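Local atomic coordinates of phosphonate monoester hydrolase (PDB entry 4UPK), a protein that belongs to the sulfatase family within the alkaline phosphatase clan, with a mixed central beta sheet packed among helices. Residues E159-R164 against L222-A227; M163-S168 against R241-L246; F280-R285 against Q448-G453; T308-Y313 against H356-M361; T397-D400 against E405-N408. All coordinates share one frame; numbering follows the deposited sequence.

Contact 1: residues E159-R164 against L222-A227; sequences EVTEMR and LANMPA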
# COMPACT_ATOMS: atom_id res chain seq x y z
N GLU A 159 -4.37 22.28 1.77
CA GLU A 159 -4.53 23.36 2.72
C GLU A 159 -3.85 24.65 2.24
O GLU A 159 -2.64 24.65 2.02
CB GLU A 159 -4.01 22.93 4.09
CG GLU A 159 -4.46 23.82 5.22
CD GLU A 159 -3.80 23.43 6.52
OE1 GLU A 159 -2.58 23.62 6.64
OE2 GLU A 159 -4.52 22.93 7.42
N VAL A 160 -4.64 25.71 2.06
CA VAL A 160 -4.20 27.05 1.68
C VAL A 160 -3.96 27.88 2.97
O VAL A 160 -2.90 28.49 3.11
CB VAL A 160 -5.17 27.74 0.69
CG1 VAL A 160 -4.53 28.99 0.09
CG2 VAL A 160 -5.60 26.79 -0.43
N THR A 161 -4.93 27.86 3.91
CA THR A 161 -4.87 28.53 5.20
C THR A 161 -5.32 27.55 6.27
O THR A 161 -6.44 27.04 6.20
CB THR A 161 -5.74 29.79 5.21
OG1 THR A 161 -5.33 30.65 4.15
CG2 THR A 161 -5.66 30.56 6.58
N GLU A 162 -4.44 27.33 7.27
CA GLU A 162 -4.71 26.50 8.44
C GLU A 162 -5.47 27.37 9.43
O GLU A 162 -5.00 28.44 9.83
CB GLU A 162 -3.38 25.99 9.06
CG GLU A 162 -3.55 25.20 10.36
CD GLU A 162 -3.53 26.02 11.64
OE1 GLU A 162 -2.54 26.75 11.86
OE2 GLU A 162 -4.51 25.93 12.43
N MET A 163 -6.63 26.89 9.87
CA MET A 163 -7.46 27.62 10.82
C MET A 163 -8.32 26.65 11.63
O MET A 163 -9.54 26.60 11.50
CB MET A 163 -8.27 28.74 10.15
CG MET A 163 -9.01 29.65 11.14
SD MET A 163 -8.39 31.35 11.28
CE MET A 163 -8.15 31.70 9.77
N ARG A 164 -7.63 25.88 12.49
CA ARG A 164 -8.25 24.96 13.43
C ARG A 164 -8.24 25.69 14.78
O ARG A 164 -7.25 26.33 15.12
CB ARG A 164 -7.43 23.66 13.53
CG ARG A 164 -7.00 23.09 12.20
CD ARG A 164 -5.78 22.21 12.38
NE ARG A 164 -4.93 22.26 11.19
CZ ARG A 164 -3.87 21.49 11.00
NH1 ARG A 164 -3.52 20.59 11.91
NH2 ARG A 164 -3.15 21.61 9.90
N LEU A 222 -9.90 35.66 0.12
CA LEU A 222 -9.82 36.75 -0.86
C LEU A 222 -8.38 37.10 -1.31
O LEU A 222 -8.20 37.66 -2.39
CB LEU A 222 -10.58 37.99 -0.38
CG LEU A 222 -12.08 37.80 -0.14
CD1 LEU A 222 -12.65 38.96 0.66
CD2 LEU A 222 -12.83 37.64 -1.45
N ALA A 223 -7.37 36.75 -0.49
CA ALA A 223 -5.95 36.97 -0.83
C ALA A 223 -5.44 35.84 -1.74
O ALA A 223 -4.38 35.98 -2.35
CB ALA A 223 -5.11 37.02 0.45
N ASN A 224 -6.19 34.72 -1.82
CA ASN A 224 -5.77 33.54 -2.57
C ASN A 224 -6.62 33.13 -3.76
O ASN A 224 -6.10 32.50 -4.68
CB ASN A 224 -5.57 32.37 -1.62
CG ASN A 224 -4.33 32.49 -0.77
OD1 ASN A 224 -3.21 32.24 -1.22
ND2 ASN A 224 -4.53 32.83 0.48
N MET A 225 -7.91 33.49 -3.74
CA MET A 225 -8.82 33.14 -4.85
C MET A 225 -8.67 33.88 -6.17
O MET A 225 -8.88 33.22 -7.19
CB MET A 225 -10.28 33.01 -4.39
CG MET A 225 -10.54 31.81 -3.47
SD MET A 225 -10.26 30.17 -4.21
CE MET A 225 -8.68 29.86 -3.64
N PRO A 226 -8.29 35.20 -6.23
CA PRO A 226 -8.18 35.89 -7.54
C PRO A 226 -7.47 35.19 -8.69
O PRO A 226 -7.98 35.21 -9.81
CB PRO A 226 -7.52 37.23 -7.17
CG PRO A 226 -8.02 37.49 -5.82
CD PRO A 226 -8.05 36.15 -5.13
N ALA A 227 -6.31 34.56 -8.44
CA ALA A 227 -5.54 33.85 -9.46
C ALA A 227 -6.21 32.51 -9.92
O ALA A 227 -5.87 32.00 -11.00
CB ALA A 227 -4.12 33.61 -8.98
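Val160 meets Asn224 through a single methyl group. Its CG1 lies 3.6 Å from CG of Asn224, 3.7 Å from OD1 and 3.9 Å from ND2 of the same residue; such nearly even spacing puts the methyl over the flat of the amide rather than at either polar atom. The torsion accounts for this: CG1 stands anti to the backbone N of Val160 (chi1 -168°), and the two side chains run antiparallel past one another. This is the tight part of the contact, although both residues keep some exposure. Beside it the packing is looser: Thr161, itself buried, brings OG1 no nearer than 4.3 Å to ND2 of Asn224. That ND2 is bonded to Gln220 O of its own helix, 213-224. The contact thus joins the end of this helix to the chain corner at Val160 and Thr161, on strand 158-162 of the central sheet. Away from the helix, Arg164 NH2 bonds the syn lone pair of Glu159 OE2 at 3.1 Å, while Glu159 OE1 binds His158 of the second subunit. That subunit also packs Pro170 on Asn224. Across the contact itself the chemistry is methyl against amide face, which implies van der Waals cohesion, while the polar bonds described lie within each side or reach the second subunit.

Contact 2: residues M163-S168 against R241-L246; sequences MRLEMS and RPHPPL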
# COMPACT_ATOMS: atom_id res chain seq x y z
N MET A 163 -6.63 26.89 9.87
CA MET A 163 -7.46 27.62 10.82
C MET A 163 -8.32 26.65 11.63
O MET A 163 -9.54 26.60 11.50
CB MET A 163 -8.27 28.74 10.15
CG MET A 163 -9.01 29.65 11.14
SD MET A 163 -8.39 31.35 11.28
CE MET A 163 -8.15 31.70 9.77
N ARG A 164 -7.63 25.88 12.49
CA ARG A 164 -8.25 24.96 13.43
C ARG A 164 -8.24 25.69 14.78
O ARG A 164 -7.25 26.33 15.12
CB ARG A 164 -7.43 23.66 13.53
CG ARG A 164 -7.00 23.09 12.20
CD ARG A 164 -5.78 22.21 12.38
NE ARG A 164 -4.93 22.26 11.19
CZ ARG A 164 -3.87 21.49 11.00
NH1 ARG A 164 -3.52 20.59 11.91
NH2 ARG A 164 -3.15 21.61 9.90
N LEU A 165 -9.35 25.58 15.54
CA LEU A 165 -9.58 26.22 16.83
C LEU A 165 -8.43 26.09 17.84
O LEU A 165 -8.01 27.10 18.40
CB LEU A 165 -10.95 25.86 17.41
CG LEU A 165 -11.34 26.47 18.78
CD1 LEU A 165 -11.43 28.00 18.72
CD2 LEU A 165 -12.64 25.86 19.29
N GLU A 166 -7.89 24.90 18.02
CA GLU A 166 -6.79 24.68 18.98
C GLU A 166 -5.40 25.09 18.44
O GLU A 166 -4.43 25.11 19.20
CB GLU A 166 -6.80 23.24 19.53
CG GLU A 166 -8.09 22.82 20.25
CD GLU A 166 -8.62 23.69 21.39
OE1 GLU A 166 -7.82 24.07 22.27
OE2 GLU A 166 -9.84 23.97 21.39
N MET A 167 -5.33 25.47 17.14
CA MET A 167 -4.08 25.91 16.52
C MET A 167 -4.14 27.37 16.02
O MET A 167 -3.77 28.29 16.77
CB MET A 167 -3.66 24.93 15.43
CG MET A 167 -2.22 25.05 15.06
SD MET A 167 -1.71 23.69 14.02
CE MET A 167 -0.04 24.20 13.67
N SER A 168 -4.61 27.59 14.76
CA SER A 168 -4.76 28.90 14.12
C SER A 168 -3.48 29.73 14.12
O SER A 168 -3.51 30.91 14.47
CB SER A 168 -5.95 29.67 14.70
OG SER A 168 -7.16 29.01 14.38
N ARG A 241 -16.88 30.30 14.07
CA ARG A 241 -17.89 31.16 14.65
C ARG A 241 -19.26 30.97 14.00
O ARG A 241 -19.30 30.80 12.78
CB ARG A 241 -17.47 32.65 14.57
CG ARG A 241 -16.16 32.98 15.27
CD ARG A 241 -16.10 32.51 16.70
NE ARG A 241 -14.90 33.00 17.37
CZ ARG A 241 -14.72 33.02 18.69
NH1 ARG A 241 -15.69 32.60 19.50
NH2 ARG A 241 -13.59 33.48 19.20
N PRO A 242 -20.39 31.01 14.76
CA PRO A 242 -20.51 31.16 16.24
C PRO A 242 -20.15 29.86 16.96
O PRO A 242 -20.63 28.79 16.59
CB PRO A 242 -21.98 31.56 16.41
CG PRO A 242 -22.69 30.82 15.28
CD PRO A 242 -21.72 30.84 14.12
N HIS A 243 -19.24 29.92 17.93
CA HIS A 243 -18.75 28.72 18.64
C HIS A 243 -18.00 29.17 19.89
O HIS A 243 -17.31 30.20 19.82
CB HIS A 243 -17.77 27.95 17.72
CG HIS A 243 -17.37 26.57 18.16
ND1 HIS A 243 -16.43 26.37 19.17
CD2 HIS A 243 -17.67 25.37 17.60
CE1 HIS A 243 -16.27 25.06 19.25
NE2 HIS A 243 -16.99 24.42 18.33
N PRO A 244 -18.09 28.42 21.04
CA PRO A 244 -17.32 28.82 22.24
C PRO A 244 -15.80 28.81 21.98
O PRO A 244 -15.36 28.10 21.08
CB PRO A 244 -17.75 27.76 23.28
CG PRO A 244 -18.25 26.61 22.50
CD PRO A 244 -18.87 27.19 21.29
N PRO A 245 -14.96 29.55 22.75
CA PRO A 245 -15.28 30.48 23.86
C PRO A 245 -15.97 31.70 23.28
O PRO A 245 -15.41 32.37 22.41
CB PRO A 245 -13.91 30.80 24.48
CG PRO A 245 -12.93 29.81 23.87
CD PRO A 245 -13.50 29.52 22.51
N LEU A 246 -17.22 31.91 23.70
CA LEU A 246 -18.08 32.99 23.25
C LEU A 246 -17.55 34.38 23.59
O LEU A 246 -17.53 34.79 24.75
CB LEU A 246 -19.54 32.82 23.71
CG LEU A 246 -20.31 31.61 23.14
CD1 LEU A 246 -21.69 31.52 23.78
CD2 LEU A 246 -20.45 31.71 21.61
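Leu165 and His243 have the nearest CA atoms of the two segments, 9.7 Å apart, and both sit in irregular backbone. Leu165 follows the first residue of a type I turn running from Arg164 to Met167, closed by Met167 N to Arg164 O. Ser168 OG binds the same carbonyl oxygen at 2.8 Å, from the opposite face of its plane. In 241-246 the peptide bonds before Pro242 and Pro245 are both cis, which kinks the chain twice within four residues. From this scaffold Leu165 points toward the histidine, CG anti to the backbone N (chi1 -180°), and its CD2 reaches His243 CE1 at 3.7 Å and ND1 of the same ring at 3.8 Å, approaching obliquely. CD2 also lies 4.0 Å from Pro244 O. The two loops leave strands 158-162 and 234-239, each paired in parallel with strand 125-127 in the central sheet of the sulfatase fold, so the contact bridges loops at the same end of that sheet. The imidazole is fixed from its own side: His243 ND1 donates to Pro244 O at 2.8 Å (N-H...O 164°), the acceptor near the ring plane and the donor on a carbonyl lone pair. Arg241 bonds the same loop in a different way. Its NH1 donates to Pro245 O at 2.9 Å, almost straight at 171°; that oxygen lies in the guanidinium plane, but the nitrogen stands well above the carbonyl plane, and NE of Arg241 pairs with Asp213.

Contact 3: residues F280-R285 against Q448-G453; sequences FGPATR and QEFGFG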
# COMPACT_ATOMS: atom_id res chain seq x y z
N PHE A 280 -30.31 12.68 30.31
CA PHE A 280 -30.27 14.14 30.46
C PHE A 280 -29.60 14.66 31.71
O PHE A 280 -29.26 15.84 31.78
CB PHE A 280 -31.66 14.76 30.23
CG PHE A 280 -32.18 14.50 28.84
CD1 PHE A 280 -31.52 14.99 27.73
CD2 PHE A 280 -33.33 13.74 28.66
CE1 PHE A 280 -31.99 14.71 26.44
CE2 PHE A 280 -33.83 13.50 27.38
CZ PHE A 280 -33.14 13.96 26.28
N GLY A 281 -29.40 13.76 32.68
CA GLY A 281 -28.64 14.03 33.90
C GLY A 281 -27.24 14.36 33.47
O GLY A 281 -26.87 15.54 33.49
N PRO A 282 -26.48 13.37 32.93
CA PRO A 282 -25.12 13.66 32.41
C PRO A 282 -25.10 14.66 31.24
O PRO A 282 -24.15 15.42 31.13
CB PRO A 282 -24.62 12.28 31.97
CG PRO A 282 -25.41 11.30 32.81
CD PRO A 282 -26.76 11.92 32.84
N ALA A 283 -26.15 14.66 30.39
CA ALA A 283 -26.28 15.55 29.25
C ALA A 283 -26.45 17.03 29.62
O ALA A 283 -25.86 17.87 28.95
CB ALA A 283 -27.41 15.08 28.33
N THR A 284 -27.19 17.37 30.71
CA THR A 284 -27.28 18.78 31.14
C THR A 284 -26.00 19.14 31.94
O THR A 284 -25.74 20.32 32.16
CB THR A 284 -28.57 19.09 31.98
OG1 THR A 284 -28.68 18.19 33.09
CG2 THR A 284 -29.84 19.06 31.17
N ARG A 285 -25.24 18.14 32.39
CA ARG A 285 -24.04 18.35 33.21
C ARG A 285 -22.74 18.38 32.40
O ARG A 285 -21.72 18.79 32.93
CB ARG A 285 -23.97 17.28 34.33
CG ARG A 285 -24.73 17.64 35.62
CD ARG A 285 -25.24 16.42 36.40
NE ARG A 285 -24.32 15.28 36.35
CZ ARG A 285 -24.68 14.00 36.31
NH1 ARG A 285 -25.97 13.66 36.37
NH2 ARG A 285 -23.76 13.05 36.24
N GLN A 448 -19.85 6.55 33.63
CA GLN A 448 -19.66 6.59 35.08
C GLN A 448 -20.97 6.33 35.82
O GLN A 448 -20.98 5.60 36.80
CB GLN A 448 -19.09 7.95 35.51
CG GLN A 448 -17.62 8.15 35.18
CD GLN A 448 -17.23 9.61 35.24
OE1 GLN A 448 -17.32 10.26 36.28
NE2 GLN A 448 -16.75 10.14 34.12
N GLU A 449 -22.09 6.91 35.34
CA GLU A 449 -23.40 6.78 35.97
C GLU A 449 -24.14 5.51 35.55
O GLU A 449 -24.86 4.94 36.36
CB GLU A 449 -24.26 8.04 35.67
CG GLU A 449 -25.49 8.19 36.56
CD GLU A 449 -26.17 9.55 36.55
OE1 GLU A 449 -25.47 10.56 36.75
OE2 GLU A 449 -27.42 9.59 36.40
N PHE A 450 -23.99 5.08 34.29
CA PHE A 450 -24.73 3.92 33.82
C PHE A 450 -23.98 2.59 33.71
O PHE A 450 -24.62 1.55 33.64
CB PHE A 450 -25.65 4.25 32.63
CG PHE A 450 -26.46 5.51 32.84
CD1 PHE A 450 -27.49 5.55 33.77
CD2 PHE A 450 -26.19 6.65 32.09
CE1 PHE A 450 -28.22 6.73 33.97
CE2 PHE A 450 -26.92 7.83 32.29
CZ PHE A 450 -27.94 7.86 33.22
N GLY A 451 -22.65 2.63 33.80
CA GLY A 451 -21.81 1.43 33.87
C GLY A 451 -21.50 0.61 32.64
O GLY A 451 -20.97 -0.49 32.78
N PHE A 452 -21.75 1.14 31.44
CA PHE A 452 -21.49 0.46 30.17
C PHE A 452 -20.08 0.77 29.64
O PHE A 452 -19.52 1.83 29.95
CB PHE A 452 -22.59 0.82 29.11
CG PHE A 452 -22.67 2.29 28.77
CD1 PHE A 452 -21.91 2.82 27.73
CD2 PHE A 452 -23.50 3.15 29.48
CE1 PHE A 452 -21.96 4.19 27.43
CE2 PHE A 452 -23.56 4.52 29.17
CZ PHE A 452 -22.77 5.03 28.16
N GLY A 453 -19.54 -0.13 28.82
CA GLY A 453 -18.21 0.01 28.23
C GLY A 453 -18.19 0.72 26.89
O GLY A 453 -19.26 1.08 26.36
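Pro282 and Glu449 bring two short helices of this sulfatase-family protein together, 280-286 and 445-450, with 7.9 Å between their CA atoms. The second helix lies in the connection between strands 431-436 and 458-463 of the four-stranded antiparallel sheet, so the contact ties that sheet's region to helix 280-286. The ionic bonding is made by two exposed side chains. Arg285 grips Glu449 end-on with two nitrogens on one oxygen: NH2 lies 3.1 Å from OE1 of Glu449 and NH1 3.2 Å from the same atom. NH1 uses the syn lone pair, whereas NH2 meets OE1 nearly along the C-O bond. Both bonds are bent, at 143° and 148°, as expected when two donors share one acceptor, yet the guanidinium and carboxylate planes are only 11° apart. The glutamate reaches across because its CG is anti to the backbone N and the chain beyond stays extended; Arg285 bends at chi3 to meet it. As both residues also touch a crystal neighbour, the lattice may influence this pairing. Apolar contact lies beside it: Pro282 CG approaches Phe450 CE2 to 3.8 Å, coming obliquely to the ring, and Pro278 and Leu476 also touch Phe450. Right after Phe450 the helix ends, Gly451 having positive phi. Within helix 280-286, Thr284 OG1 donates back to Phe280 O at 2.8 Å, and Pro282 N sits 3.4 Å above the Arg285 guanidinium plane, offset toward its rim.

Contact 4: residues T308-Y313 against H356-M361; sequences TLRAVY and HSWGKM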
# COMPACT_ATOMS: atom_id res chain seq x y z
N THR A 308 -27.07 36.53 27.80
CA THR A 308 -25.86 37.23 27.38
C THR A 308 -25.07 36.38 26.39
O THR A 308 -24.72 36.88 25.32
CB THR A 308 -25.06 37.72 28.61
OG1 THR A 308 -25.91 38.56 29.39
CG2 THR A 308 -23.83 38.50 28.22
N LEU A 309 -24.87 35.09 26.72
CA LEU A 309 -24.21 34.11 25.88
C LEU A 309 -24.96 33.97 24.56
O LEU A 309 -24.34 33.92 23.50
CB LEU A 309 -24.19 32.75 26.61
CG LEU A 309 -22.90 32.40 27.35
CD1 LEU A 309 -22.74 33.22 28.61
CD2 LEU A 309 -22.85 30.93 27.65
N ARG A 310 -26.31 33.94 24.63
CA ARG A 310 -27.24 33.85 23.50
C ARG A 310 -27.10 35.08 22.58
O ARG A 310 -27.01 34.90 21.37
CB ARG A 310 -28.67 33.64 24.01
CG ARG A 310 -28.94 32.20 24.40
CD ARG A 310 -30.20 31.97 25.23
NE ARG A 310 -31.45 32.25 24.52
CZ ARG A 310 -32.10 31.38 23.73
NH1 ARG A 310 -31.61 30.16 23.55
NH2 ARG A 310 -33.23 31.73 23.13
N ALA A 311 -26.99 36.30 23.17
CA ALA A 311 -26.78 37.56 22.43
C ALA A 311 -25.38 37.60 21.75
O ALA A 311 -25.28 38.09 20.63
CB ALA A 311 -26.96 38.76 23.35
N VAL A 312 -24.33 37.09 22.44
CA VAL A 312 -22.95 37.03 21.92
C VAL A 312 -22.89 36.08 20.72
O VAL A 312 -22.31 36.45 19.70
CB VAL A 312 -21.91 36.69 23.04
CG1 VAL A 312 -20.53 36.39 22.45
CG2 VAL A 312 -21.83 37.84 24.07
N TYR A 313 -23.51 34.89 20.84
CA TYR A 313 -23.63 33.86 19.81
C TYR A 313 -24.28 34.42 18.54
O TYR A 313 -23.75 34.22 17.44
CB TYR A 313 -24.44 32.67 20.35
CG TYR A 313 -24.81 31.62 19.32
CD1 TYR A 313 -25.99 31.71 18.59
CD2 TYR A 313 -24.01 30.50 19.12
CE1 TYR A 313 -26.35 30.74 17.66
CE2 TYR A 313 -24.36 29.52 18.19
CZ TYR A 313 -25.54 29.64 17.47
OH TYR A 313 -25.90 28.68 16.55
N HIS A 356 -32.10 23.14 29.43
CA HIS A 356 -31.05 23.32 30.46
C HIS A 356 -29.70 22.75 30.03
O HIS A 356 -28.93 22.29 30.88
CB HIS A 356 -31.53 22.83 31.84
CG HIS A 356 -32.73 23.57 32.35
ND1 HIS A 356 -32.60 24.74 33.07
CD2 HIS A 356 -34.04 23.28 32.21
CE1 HIS A 356 -33.83 25.12 33.36
NE2 HIS A 356 -34.74 24.27 32.85
N SER A 357 -29.42 22.78 28.71
CA SER A 357 -28.21 22.23 28.13
C SER A 357 -27.56 23.13 27.09
O SER A 357 -28.21 24.02 26.54
CB SER A 357 -28.45 20.82 27.60
OG SER A 357 -29.41 20.84 26.56
N TRP A 358 -26.25 22.91 26.85
CA TRP A 358 -25.41 23.66 25.93
C TRP A 358 -24.64 22.66 25.09
O TRP A 358 -24.46 21.52 25.52
CB TRP A 358 -24.45 24.57 26.71
CG TRP A 358 -25.17 25.65 27.47
CD1 TRP A 358 -25.82 25.50 28.66
CD2 TRP A 358 -25.45 26.97 27.02
NE1 TRP A 358 -26.51 26.65 28.97
CE2 TRP A 358 -26.25 27.59 28.00
CE3 TRP A 358 -25.09 27.72 25.87
CZ2 TRP A 358 -26.68 28.92 27.90
CZ3 TRP A 358 -25.53 29.03 25.76
CH2 TRP A 358 -26.32 29.62 26.76
N GLY A 359 -24.22 23.09 23.90
CA GLY A 359 -23.50 22.25 22.96
C GLY A 359 -24.39 21.36 22.09
O GLY A 359 -25.52 21.73 21.74
N LYS A 360 -23.88 20.16 21.75
CA LYS A 360 -24.56 19.22 20.86
C LYS A 360 -24.49 17.74 21.29
O LYS A 360 -24.91 16.88 20.52
CB LYS A 360 -24.09 19.46 19.40
CG LYS A 360 -22.60 19.31 19.14
CD LYS A 360 -21.78 20.48 19.59
CE LYS A 360 -20.37 20.31 19.17
NZ LYS A 360 -19.47 21.15 19.99
N MET A 361 -23.99 17.43 22.52
CA MET A 361 -23.93 16.06 23.07
C MET A 361 -25.28 15.72 23.75
O MET A 361 -25.38 15.60 24.97
CB MET A 361 -22.73 15.83 24.01
CG MET A 361 -21.39 15.68 23.28
SD MET A 361 -21.20 14.22 22.20
CE MET A 361 -21.17 12.91 23.43
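Trp358 gives up the largest area to this contact, and Leu309 is its principal partner. The leucine methyl CD2 lies over one face of the indole, 4.1 Å from the centroid of the six-membered ring and 25° off its normal, a CH-pi contact. The same methyl is 3.8 Å from Trp358 CZ3. The leucine stem adds a second touch, Leu309 CB standing 3.8 Å from Trp358 CH2, so branch and stem grip the far end of the indole together. CG of Trp358 lies beside its backbone N (chi1 -65°), which sends the ring toward helix 303-333. Arg310, next on that helix, contributes only its aliphatic part: its CG comes to 4.4 Å of Trp358 CH2, obliquely. The guanidinium is engaged farther on, NH1 with Leu352 O and NH2 with Pro262 O. Phe292 also meets the indole, edge-to-face. The contact thereby anchors the loop between strands 340-346 and 372-375 on the long helix. All three residues are buried, and nothing polar passes between the segments: dispersion and shape hold the indole, while carbonyl oxygens of Leu352 and Pro262 take up NH1 and NH2 of the arginine.

Contact 5: residues T397-D400 against E405-N408; sequences TILD and EIPN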
# COMPACT_ATOMS: atom_id res chain seq x y z
N THR A 397 -24.23 15.17 -4.04
CA THR A 397 -24.77 16.30 -4.81
C THR A 397 -23.65 16.97 -5.64
O THR A 397 -23.84 17.22 -6.84
CB THR A 397 -25.48 17.28 -3.88
OG1 THR A 397 -26.47 16.59 -3.12
CG2 THR A 397 -26.13 18.44 -4.63
N ILE A 398 -22.49 17.22 -5.00
CA ILE A 398 -21.33 17.87 -5.61
C ILE A 398 -20.79 17.01 -6.73
O ILE A 398 -20.66 17.51 -7.85
CB ILE A 398 -20.24 18.26 -4.55
CG1 ILE A 398 -20.79 19.25 -3.49
CG2 ILE A 398 -18.98 18.82 -5.24
CD1 ILE A 398 -20.07 19.18 -2.12
N LEU A 399 -20.52 15.71 -6.45
CA LEU A 399 -20.01 14.75 -7.44
C LEU A 399 -20.91 14.62 -8.66
O LEU A 399 -20.41 14.63 -9.79
CB LEU A 399 -19.71 13.36 -6.82
CG LEU A 399 -18.61 13.31 -5.73
CD1 LEU A 399 -18.44 11.90 -5.23
CD2 LEU A 399 -17.27 13.92 -6.23
N ASP A 400 -22.23 14.52 -8.43
CA ASP A 400 -23.24 14.43 -9.48
C ASP A 400 -23.11 15.67 -10.38
O ASP A 400 -22.92 15.52 -11.59
CB ASP A 400 -24.64 14.34 -8.83
CG ASP A 400 -25.83 14.23 -9.76
OD1 ASP A 400 -25.63 14.16 -11.00
OD2 ASP A 400 -26.98 14.21 -9.26
N GLU A 405 -18.27 10.01 -10.79
CA GLU A 405 -18.87 8.79 -10.24
C GLU A 405 -18.95 8.87 -8.73
O GLU A 405 -17.97 9.24 -8.07
CB GLU A 405 -18.04 7.56 -10.65
CG GLU A 405 -18.72 6.23 -10.37
CD GLU A 405 -17.93 4.97 -10.69
OE1 GLU A 405 -16.92 5.05 -11.43
OE2 GLU A 405 -18.34 3.89 -10.21
N ILE A 406 -20.13 8.54 -8.18
CA ILE A 406 -20.31 8.53 -6.73
C ILE A 406 -19.96 7.09 -6.28
O ILE A 406 -20.58 6.14 -6.76
CB ILE A 406 -21.74 8.96 -6.26
CG1 ILE A 406 -22.18 10.33 -6.85
CG2 ILE A 406 -21.82 8.95 -4.72
CD1 ILE A 406 -23.69 10.55 -6.88
N PRO A 407 -18.99 6.92 -5.34
CA PRO A 407 -18.70 5.57 -4.83
C PRO A 407 -19.93 4.94 -4.14
O PRO A 407 -20.77 5.66 -3.59
CB PRO A 407 -17.58 5.83 -3.80
CG PRO A 407 -17.03 7.13 -4.13
CD PRO A 407 -18.16 7.93 -4.67
N ASN A 408 -20.02 3.58 -4.18
CA ASN A 408 -21.09 2.80 -3.53
C ASN A 408 -21.05 2.94 -2.00
O ASN A 408 -22.09 2.82 -1.35
CB ASN A 408 -21.03 1.33 -3.95
CG ASN A 408 -21.65 1.02 -5.29
OD1 ASN A 408 -22.34 1.83 -5.92
ND2 ASN A 408 -21.45 -0.21 -5.74
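Leu399 meets Ile406 and Pro407, the main joint between helix 394-402 and the loop after it. CB of Leu399 begins the contact, 3.9 Å from Ile406 CG1. Beyond CB the chain turns beside the backbone N (chi1 -63°) and then continues straight, CD1 anti to CA (chi2 -180°). This extension carries CD1 to the returning backbone, where it lies 3.9 Å from Glu405 O and 4.0 Å from Pro407 CD. Leucine and proline side chains cross at about a right angle. CD2, the other branch, has no close partner in 405-408, though Glu117 of helix 114-120 also packs on Leu399. The isoleucine reaches toward the helix with its longer arm, and its CD1 ends 4.4 Å from CB of Asp400. The acid group of Asp400 is engaged outside, OD2 with Ser414 and OD1 in a salt bridge with Arg416. The chain reverses after the helix and passes Leu399 at Glu405 to Pro407, with the Leu399 and Ile406 CA atoms 6.3 Å apart, before Asn408 draws away. Such a reversal, aliphatic carbon against aliphatic carbon and one carbonyl oxygen, implies apolar adhesion, while polar bonds from Asp400 secure the helix to the chain beyond.

How the contacts relate
From the N terminus, contacts 1 and 2 start on one piece of chain and share Met163 and Arg164; contact 1 closes on helix 213-224 and contact 2 on the loop after strand 234-239, so their spans overlap. Both touch the second subunit. Contact 3 then opens the longest loop, from helix 280-286 to 445-450. Contacts 4 and 5 both lie within that loop, one after the other. Contact 4 joins its neighbours: Leu246 of contact 2 packs on Leu309, and Thr284 of contact 3 packs on His356. Contact 5 is a short closure about 36 Å from contact 4, centre to centre, on the opposite side of the chain's centre.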